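Local structure of 4-hydroxy-tetrahydrodipicolinate synthase (Aquifex aeolicus, 2EHH) at residues G4-I10 / V202-N208; G186-L190 / H237-K241; F29-N33 / N207-R212. The protein probably catalyses the condensation of pyruvate with aspartate-beta-semialdehyde to 4-hydroxy-tetrahydrodipicolinate, a step in lysine biosynthesis. All blocks are in the same frame, centred on the assembly; numbering follows the deposited sequence.

Contact 1 of 3, residues G4-I10 / V202-N208; sequences GSIVALI and VISVANN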
loop_
_atom_site.group_PDB
_atom_site.type_symbol
_atom_site.label_atom_id
_atom_site.label_comp_id
_atom_site.label_asym_id
_atom_site.label_seq_id
_atom_site.Cartn_x
_atom_site.Cartn_y
_atom_site.Cartn_z
ATOM N N GLY A 4 -13.488 28.740 -3.903
ATOM C CA GLY A 4 -13.003 29.142 -5.210
ATOM C C GLY A 4 -11.651 28.633 -5.661
ATOM O O GLY A 4 -11.233 27.524 -5.325
ATOM N N SER A 5 -10.972 29.472 -6.437
ATOM C CA SER A 5 -9.662 29.156 -6.983
ATOM C C SER A 5 -8.557 29.773 -6.130
ATOM O O SER A 5 -8.369 30.992 -6.130
ATOM C CB SER A 5 -9.576 29.676 -8.420
ATOM O OG SER A 5 -8.328 29.357 -9.006
ATOM N N ILE A 6 -7.840 28.919 -5.403
ATOM C CA ILE A 6 -6.746 29.331 -4.528
ATOM C C ILE A 6 -5.443 28.758 -5.079
ATOM O O ILE A 6 -5.357 27.567 -5.374
ATOM C CB ILE A 6 -6.958 28.797 -3.093
ATOM C CG1 ILE A 6 -8.297 29.297 -2.551
ATOM C CG2 ILE A 6 -5.807 29.233 -2.184
ATOM C CD1 ILE A 6 -8.638 28.769 -1.166
ATOM N N VAL A 7 -4.427 29.599 -5.221
ATOM C CA VAL A 7 -3.160 29.125 -5.756
ATOM C C VAL A 7 -2.107 28.862 -4.679
ATOM O O VAL A 7 -1.876 29.696 -3.806
ATOM C CB VAL A 7 -2.578 30.135 -6.786
ATOM C CG1 VAL A 7 -2.330 31.484 -6.116
ATOM C CG2 VAL A 7 -1.281 29.594 -7.378
ATOM N N ALA A 8 -1.497 27.681 -4.728
ATOM C CA ALA A 8 -0.424 27.336 -3.799
ATOM C C ALA A 8 0.760 27.967 -4.528
ATOM O O ALA A 8 1.341 27.380 -5.441
ATOM C CB ALA A 8 -0.265 25.813 -3.700
ATOM N N LEU A 9 1.084 29.193 -4.143
ATOM C CA LEU A 9 2.141 29.945 -4.801
ATOM C C LEU A 9 3.565 29.458 -4.567
ATOM O O LEU A 9 3.951 29.138 -3.444
ATOM C CB LEU A 9 2.040 31.414 -4.388
ATOM C CG LEU A 9 2.597 32.439 -5.370
ATOM C CD1 LEU A 9 1.695 32.504 -6.589
ATOM C CD2 LEU A 9 2.669 33.809 -4.700
ATOM N N ILE A 10 4.339 29.401 -5.644
ATOM C CA ILE A 10 5.740 29.009 -5.553
ATOM C C ILE A 10 6.457 30.181 -4.888
ATOM O O ILE A 10 5.919 31.287 -4.840
ATOM C CB ILE A 10 6.373 28.831 -6.950
ATOM C CG1 ILE A 10 6.190 30.119 -7.760
ATOM C CG2 ILE A 10 5.739 27.650 -7.668
ATOM C CD1 ILE A 10 6.987 30.162 -9.052
ATOM N N VAL A 202 -10.524 24.677 -4.621
ATOM C CA VAL A 202 -9.256 23.965 -4.678
ATOM C C VAL A 202 -8.065 24.849 -4.325
ATOM O O VAL A 202 -8.060 26.049 -4.611
ATOM C CB VAL A 202 -9.007 23.394 -6.103
ATOM C CG1 VAL A 202 -9.016 24.525 -7.132
ATOM C CG2 VAL A 202 -7.669 22.662 -6.154
ATOM N N ILE A 203 -7.074 24.261 -3.660
ATOM C CA ILE A 203 -5.838 24.974 -3.370
ATOM C C ILE A 203 -4.977 24.264 -4.405
ATOM O O ILE A 203 -4.493 23.150 -4.189
ATOM C CB ILE A 203 -5.351 24.749 -1.929
ATOM C CG1 ILE A 203 -6.286 25.499 -0.968
ATOM C CG2 ILE A 203 -3.929 25.274 -1.772
ATOM C CD1 ILE A 203 -5.897 25.426 0.498
ATOM N N SER A 204 -4.861 24.929 -5.551
ATOM C CA SER A 204 -4.197 24.442 -6.754
ATOM C C SER A 204 -2.728 24.739 -7.031
ATOM O O SER A 204 -2.165 25.731 -6.563
ATOM C CB SER A 204 -5.031 24.925 -7.955
ATOM O OG SER A 204 -4.351 24.790 -9.190
ATOM N N VAL A 205 -2.123 23.845 -7.813
ATOM C CA VAL A 205 -0.744 23.975 -8.260
ATOM C C VAL A 205 -0.826 24.519 -9.690
ATOM O O VAL A 205 -0.100 25.443 -10.060
ATOM C CB VAL A 205 -0.018 22.599 -8.279
ATOM C CG1 VAL A 205 1.275 22.693 -9.075
ATOM C CG2 VAL A 205 0.287 22.154 -6.854
ATOM N N ALA A 206 -1.731 23.943 -10.482
ATOM C CA ALA A 206 -1.921 24.343 -11.876
ATOM C C ALA A 206 -2.273 25.822 -12.003
ATOM O O ALA A 206 -2.034 26.438 -13.041
ATOM C CB ALA A 206 -3.013 23.493 -12.522
ATOM N N ASN A 207 -2.847 26.371 -10.938
ATOM C CA ASN A 207 -3.234 27.777 -10.874
ATOM C C ASN A 207 -2.058 28.715 -11.125
ATOM O O ASN A 207 -2.240 29.844 -11.578
ATOM C CB ASN A 207 -3.807 28.096 -9.492
ATOM C CG ASN A 207 -5.279 28.342 -9.530
ATOM O OD1 ASN A 207 -5.840 28.598 -10.596
ATOM N ND2 ASN A 207 -5.922 28.287 -8.374
ATOM N N ASN A 208 -0.860 28.250 -10.796
ATOM C CA ASN A 208 0.351 29.041 -10.972
ATOM C C ASN A 208 0.606 29.445 -12.420
ATOM O O ASN A 208 1.207 30.489 -12.673
ATOM C CB ASN A 208 1.567 28.263 -10.461
ATOM C CG ASN A 208 1.730 28.346 -8.960
ATOM O OD1 ASN A 208 2.200 29.353 -8.432
ATOM N ND2 ASN A 208 1.339 27.283 -8.259
HETATM O O HOH W 1 -7.203 31.198 -10.548
#

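Contact 2 of 3, residues G186-L190 / H237-K241; sequences GDDSL and HDLFK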
loop_
_atom_site.group_PDB
_atom_site.type_symbol
_atom_site.label_atom_id
_atom_site.label_comp_id
_atom_site.label_asym_id
_atom_site.label_seq_id
_atom_site.Cartn_x
_atom_site.Cartn_y
_atom_site.Cartn_z
ATOM N N GLY A 186 -7.108 19.239 -2.718
ATOM C CA GLY A 186 -5.674 19.438 -2.628
ATOM C C GLY A 186 -4.979 18.822 -3.829
ATOM O O GLY A 186 -3.771 18.604 -3.820
ATOM N N ASP A 187 -5.752 18.541 -4.872
ATOM C CA ASP A 187 -5.211 17.943 -6.084
ATOM C C ASP A 187 -6.035 18.371 -7.290
ATOM O O ASP A 187 -7.237 18.108 -7.360
ATOM C CB ASP A 187 -5.193 16.423 -5.934
ATOM C CG ASP A 187 -4.095 15.949 -4.991
ATOM O OD1 ASP A 187 -2.900 16.171 -5.302
ATOM O OD2 ASP A 187 -4.428 15.363 -3.937
ATOM N N ASP A 188 -5.378 19.037 -8.238
ATOM C CA ASP A 188 -6.050 19.550 -9.432
ATOM C C ASP A 188 -6.893 18.545 -10.199
ATOM O O ASP A 188 -8.014 18.853 -10.611
ATOM C CB ASP A 188 -5.026 20.192 -10.377
ATOM C CG ASP A 188 -4.538 21.541 -9.868
ATOM O OD1 ASP A 188 -5.367 22.472 -9.782
ATOM O OD2 ASP A 188 -3.334 21.669 -9.546
ATOM N N SER A 189 -6.355 17.349 -10.402
ATOM C CA SER A 189 -7.081 16.314 -11.126
ATOM C C SER A 189 -8.337 15.834 -10.413
ATOM O O SER A 189 -9.195 15.213 -11.030
ATOM C CB SER A 189 -6.167 15.116 -11.382
ATOM O OG SER A 189 -5.197 15.434 -12.361
ATOM N N LEU A 190 -8.450 16.126 -9.123
ATOM C CA LEU A 190 -9.602 15.669 -8.346
ATOM C C LEU A 190 -10.604 16.760 -7.980
ATOM O O LEU A 190 -11.609 16.492 -7.322
ATOM C CB LEU A 190 -9.112 14.982 -7.067
ATOM C CG LEU A 190 -8.120 13.843 -7.320
ATOM C CD1 LEU A 190 -7.613 13.280 -5.998
ATOM C CD2 LEU A 190 -8.800 12.762 -8.154
ATOM N N HIS A 237 -6.407 18.382 -18.460
ATOM C CA HIS A 237 -5.835 17.138 -17.946
ATOM C C HIS A 237 -4.345 16.954 -18.227
ATOM O O HIS A 237 -3.595 16.560 -17.334
ATOM C CB HIS A 237 -6.605 15.921 -18.466
ATOM C CG HIS A 237 -6.380 14.687 -17.649
ATOM N ND1 HIS A 237 -6.761 14.595 -16.327
ATOM C CD2 HIS A 237 -5.773 13.513 -17.947
ATOM C CE1 HIS A 237 -6.397 13.419 -15.847
ATOM N NE2 HIS A 237 -5.796 12.745 -16.809
ATOM N N ASP A 238 -3.912 17.233 -19.454
ATOM C CA ASP A 238 -2.496 17.095 -19.790
ATOM C C ASP A 238 -1.628 17.991 -18.905
ATOM O O ASP A 238 -0.537 17.599 -18.507
ATOM C CB ASP A 238 -2.243 17.424 -21.264
ATOM C CG ASP A 238 -2.706 16.322 -22.199
ATOM O OD1 ASP A 238 -3.104 15.244 -21.705
ATOM O OD2 ASP A 238 -2.665 16.531 -23.429
ATOM N N LEU A 239 -2.111 19.196 -18.602
ATOM C CA LEU A 239 -1.359 20.103 -17.740
ATOM C C LEU A 239 -1.305 19.552 -16.314
ATOM O O LEU A 239 -0.245 19.543 -15.682
ATOM C CB LEU A 239 -2.007 21.491 -17.712
ATOM C CG LEU A 239 -1.346 22.509 -16.775
ATOM C CD1 LEU A 239 0.045 22.851 -17.283
ATOM C CD2 LEU A 239 -2.204 23.766 -16.687
ATOM N N PHE A 240 -2.451 19.094 -15.811
ATOM C CA PHE A 240 -2.525 18.548 -14.456
ATOM C C PHE A 240 -1.538 17.402 -14.252
ATOM O O PHE A 240 -0.897 17.302 -13.207
ATOM C CB PHE A 240 -3.938 18.034 -14.139
ATOM C CG PHE A 240 -4.988 19.114 -14.028
ATOM C CD1 PHE A 240 -4.636 20.456 -13.908
ATOM C CD2 PHE A 240 -6.340 18.772 -14.008
ATOM C CE1 PHE A 240 -5.612 21.441 -13.768
ATOM C CE2 PHE A 240 -7.326 19.748 -13.868
ATOM C CZ PHE A 240 -6.960 21.088 -13.747
ATOM N N LYS A 241 -1.412 16.534 -15.250
ATOM C CA LYS A 241 -0.501 15.402 -15.127
ATOM C C LYS A 241 0.977 15.778 -15.234
ATOM O O LYS A 241 1.784 15.359 -14.405
ATOM C CB LYS A 241 -0.838 14.334 -16.173
ATOM C CG LYS A 241 -2.225 13.722 -16.003
ATOM C CD LYS A 241 -2.458 13.225 -14.570
ATOM C CE LYS A 241 -1.498 12.102 -14.184
ATOM N NZ LYS A 241 -1.563 11.792 -12.721
#

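Contact 3 of 3, residues F29-N33 / N207-R212; sequences FHVDN and NNVMPR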
loop_
_atom_site.group_PDB
_atom_site.type_symbol
_atom_site.label_atom_id
_atom_site.label_comp_id
_atom_site.label_asym_id
_atom_site.label_seq_id
_atom_site.Cartn_x
_atom_site.Cartn_y
_atom_site.Cartn_z
ATOM N N PHE A 29 -0.059 39.143 -10.803
ATOM C CA PHE A 29 -0.484 38.193 -11.825
ATOM C C PHE A 29 -1.817 37.568 -11.417
ATOM O O PHE A 29 -2.751 37.483 -12.220
ATOM C CB PHE A 29 0.587 37.106 -11.982
ATOM C CG PHE A 29 0.228 36.010 -12.951
ATOM C CD1 PHE A 29 0.009 36.285 -14.298
ATOM C CD2 PHE A 29 0.153 34.688 -12.519
ATOM C CE1 PHE A 29 -0.274 35.259 -15.201
ATOM C CE2 PHE A 29 -0.128 33.655 -13.412
ATOM C CZ PHE A 29 -0.340 33.940 -14.756
ATOM N N HIS A 30 -1.914 37.139 -10.164
ATOM C CA HIS A 30 -3.144 36.515 -9.700
ATOM C C HIS A 30 -4.280 37.488 -9.446
ATOM O O HIS A 30 -5.446 37.136 -9.609
ATOM C CB HIS A 30 -2.871 35.659 -8.465
ATOM C CG HIS A 30 -2.184 34.373 -8.797
ATOM N ND1 HIS A 30 -0.821 34.210 -8.696
ATOM C CD2 HIS A 30 -2.659 33.237 -9.361
ATOM C CE1 HIS A 30 -0.483 33.031 -9.189
ATOM N NE2 HIS A 30 -1.580 32.422 -9.600
ATOM N N VAL A 31 -3.948 38.714 -9.058
ATOM C CA VAL A 31 -4.987 39.707 -8.827
ATOM C C VAL A 31 -5.721 39.981 -10.142
ATOM O O VAL A 31 -6.946 40.022 -10.178
ATOM C CB VAL A 31 -4.401 41.040 -8.288
ATOM C CG1 VAL A 31 -5.471 42.131 -8.317
ATOM C CG2 VAL A 31 -3.901 40.850 -6.866
ATOM N N ASP A 32 -4.984 40.154 -11.232
ATOM C CA ASP A 32 -5.660 40.439 -12.489
ATOM C C ASP A 32 -6.059 39.223 -13.319
ATOM O O ASP A 32 -6.478 39.367 -14.462
ATOM C CB ASP A 32 -4.836 41.427 -13.326
ATOM C CG ASP A 32 -3.426 40.952 -13.584
ATOM O OD1 ASP A 32 -2.555 41.812 -13.854
ATOM O OD2 ASP A 32 -3.190 39.727 -13.526
ATOM N N ASN A 33 -5.948 38.029 -12.745
ATOM C CA ASN A 33 -6.346 36.830 -13.468
ATOM C C ASN A 33 -7.479 36.062 -12.795
ATOM O O ASN A 33 -7.724 34.898 -13.111
ATOM C CB ASN A 33 -5.145 35.914 -13.708
ATOM C CG ASN A 33 -4.370 36.299 -14.950
ATOM O OD1 ASN A 33 -4.908 36.279 -16.060
ATOM N ND2 ASN A 33 -3.106 36.661 -14.773
ATOM N N ASN A 207 -2.847 26.371 -10.938
ATOM C CA ASN A 207 -3.234 27.777 -10.874
ATOM C C ASN A 207 -2.058 28.715 -11.125
ATOM O O ASN A 207 -2.240 29.844 -11.578
ATOM C CB ASN A 207 -3.807 28.096 -9.492
ATOM C CG ASN A 207 -5.279 28.342 -9.530
ATOM O OD1 ASN A 207 -5.840 28.598 -10.596
ATOM N ND2 ASN A 207 -5.922 28.287 -8.374
ATOM N N ASN A 208 -0.860 28.250 -10.796
ATOM C CA ASN A 208 0.351 29.041 -10.972
ATOM C C ASN A 208 0.606 29.445 -12.420
ATOM O O ASN A 208 1.207 30.489 -12.673
ATOM C CB ASN A 208 1.567 28.263 -10.461
ATOM C CG ASN A 208 1.730 28.346 -8.960
ATOM O OD1 ASN A 208 2.200 29.353 -8.432
ATOM N ND2 ASN A 208 1.339 27.283 -8.259
ATOM N N VAL A 209 0.147 28.629 -13.367
ATOM C CA VAL A 209 0.390 28.923 -14.770
ATOM C C VAL A 209 -0.826 29.171 -15.655
ATOM O O VAL A 209 -0.705 29.823 -16.688
ATOM C CB VAL A 209 1.267 27.828 -15.405
ATOM C CG1 VAL A 209 2.594 27.748 -14.659
ATOM C CG2 VAL A 209 0.558 26.494 -15.363
ATOM N N MET A 210 -1.985 28.643 -15.274
ATOM C CA MET A 210 -3.204 28.865 -16.043
ATOM C C MET A 210 -4.342 29.227 -15.091
ATOM O O MET A 210 -5.328 28.502 -14.969
ATOM C CB MET A 210 -3.562 27.623 -16.875
ATOM C CG MET A 210 -2.660 27.433 -18.094
ATOM S SD MET A 210 -3.154 26.084 -19.186
ATOM C CE MET A 210 -4.446 26.860 -20.152
ATOM N N PRO A 211 -4.213 30.374 -14.404
ATOM C CA PRO A 211 -5.176 30.914 -13.434
ATOM C C PRO A 211 -6.600 31.046 -13.967
ATOM O O PRO A 211 -7.565 30.646 -13.310
ATOM C CB PRO A 211 -4.597 32.290 -13.089
ATOM C CG PRO A 211 -3.147 32.157 -13.390
ATOM C CD PRO A 211 -3.124 31.338 -14.643
ATOM N N ARG A 212 -6.720 31.627 -15.156
ATOM C CA ARG A 212 -8.021 31.858 -15.775
ATOM C C ARG A 212 -8.798 30.574 -16.028
ATOM O O ARG A 212 -9.972 30.469 -15.669
ATOM C CB ARG A 212 -7.845 32.624 -17.090
ATOM C CG ARG A 212 -7.159 33.974 -16.926
ATOM C CD ARG A 212 -6.891 34.627 -18.271
ATOM N NE ARG A 212 -8.123 35.030 -18.942
ATOM C CZ ARG A 212 -8.727 36.203 -18.768
ATOM N NH1 ARG A 212 -8.214 37.107 -17.939
ATOM N NH2 ARG A 212 -9.847 36.475 -19.428
#

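Contact 1 of 3, residues G4-I10 / V202-N208
Ile6 pairs in parallel with Ile203, joining strand 4-8 to strand 201-204. These are the first and last strands of a TIM barrel, so the pairing closes it. Ile6 N donates to Val202 O, and Gly4 O and Ala8 N extend the ladder in both directions. On one face of the sheet Ile6 CG2 meets Ile203 CG1 at 4.0 Å. Ile203, a predicted pyruvate-binding residue, lies beside Lys161, the predicted Schiff-base lysine.

The turn after strand 201-204 folds back with two buried asparagines. Asn207 ND2 donates to Ser5 OG (2.7 Å) and to Ile6 O (3.1 Å), both near its amide plane. Of the two donors, Ser204 N arrives nearly end-on, 2.7 Å from Ile6 O, while Asn207 ND2 sits above the carbonyl plane. A water links Ser5 OG to Asn207 OD1. Val7 CG2 packs on Asn207 CB at 3.6 Å and also touches the amide of Asn208.

Asn208 has CG anti to its carbonyl carbon (chi1 -81°), which brings ND2 within range of two backbone oxygens. Asn208 ND2 donates to Ala8 O at 2.8 Å from above the carbonyl plane, and at 2.9 Å to a lone pair of Val205 O.

Contact 2 of 3, residues G186-L190 / H237-K241
Asp188 meets Phe240 where the loop after strand 182-185, the seventh of the TIM barrel, packs on helix 226-242 of the C-terminal helical region. Asp188 CB lies over one face of the phenyl ring, 3.6 Å from the centroid of Phe240 and 15° off the ring normal. This is a CH-pi contact. The carboxylate is turned only 18° from the ring plane. Its oxygens are held by the end of strand 201-204 and the turn after it: OD1 bonds to Ser204 OG, and OD2 to the backbone N of Val205 and of Ala206. Asp188 O is also 3.4 Å from Phe240 CE2.

Ser189 comes next. With OG anti to its carbonyl carbon (chi1 -72°), the hydroxyl of Ser189 reaches the base of the aromatic side chain, 3.4 Å from Phe240 CB. Ser189 OG also comes within 4.2 Å of His237 CE1 and the same distance of Lys241 CD. Lys241 CG lies over the rim of one face of the His237 ring. The subunit interface is close by: Ser189 packs on Asp168 of the second subunit, and His237 NE2 makes a weak hydrogen bond to Glu172 of that subunit.

An alanine in place of Phe240 would remove the ring face under Asp188 CB and is likely to open a gap between loop and helix. No hydrogen bond crosses between loop and helix, so the contact depends on fit. The ring supports Asp188 through CB, while the three donors grip the carboxylate and probably offset its charge.

Contact 3 of 3, residues F29-N33 / N207-R212
Phe29 and Pro211 make the closest apolar contact, where the end of helix 20-31 meets the start of helix 211-223. These two helices follow the first and last strands of the TIM barrel and are neighbours around its outside. Phe29 CE2 is 3.4 Å from Pro211 CG, and the two side chains cross at about a right angle. CG of Phe29 is anti to the backbone N (chi1 176°), sending the ring out to the proline. Asn33 CB meets the same proline at Pro211 CB, 3.7 Å away.

One hydrogen bond crosses between the segments, and it is weak. His30 NE2 donates to Asn207 O at 3.3 Å, with the oxygen in the ring plane at its edge. His30 ND1 bonds to Leu26 O one turn back in its own helix, and Phe29 CD2 lies over one face of the imidazole.

The amide of Asn33 works both ways. Asn33 ND2 donates to Phe29 O at 2.7 Å and ties down the turn that ends the helix. Asn33 OD1 rests on the aliphatic part of the arginine, 3.3 Å from Arg212 CG. Asn33 OD1 also faces the edge of the guanidinium, 3.9 Å from Arg212 NH1, with the amide and guanidinium planes 83° apart.

Both His30 nitrogens face carbonyl oxygens. This would hold the ring's rotation and may favour a doubly protonated imidazole.

In the fold
From the N terminus, strand 4-8 comes first and helix 20-31 follows. Both meet residues 202-212, nearly two hundred positions on. Contact 1 closes the longest loop, from the first barrel strand to the last. Contact 3 starts inside that loop and ends just beyond it, so the two cross. They share Asn207 and Asn208, and Val7 and Leu9 also pack on His30. Contact 2 begins at 186-190, before either loop has closed, and ends at 237-241, crossing both. It meets contact 1 at Asp188 and Ala206, and contact 3 where Leu239 touches Met210. Together they close the barrel, pair its first and last outer helices, and tie the loop after strand 182-185 to the C-terminal helices.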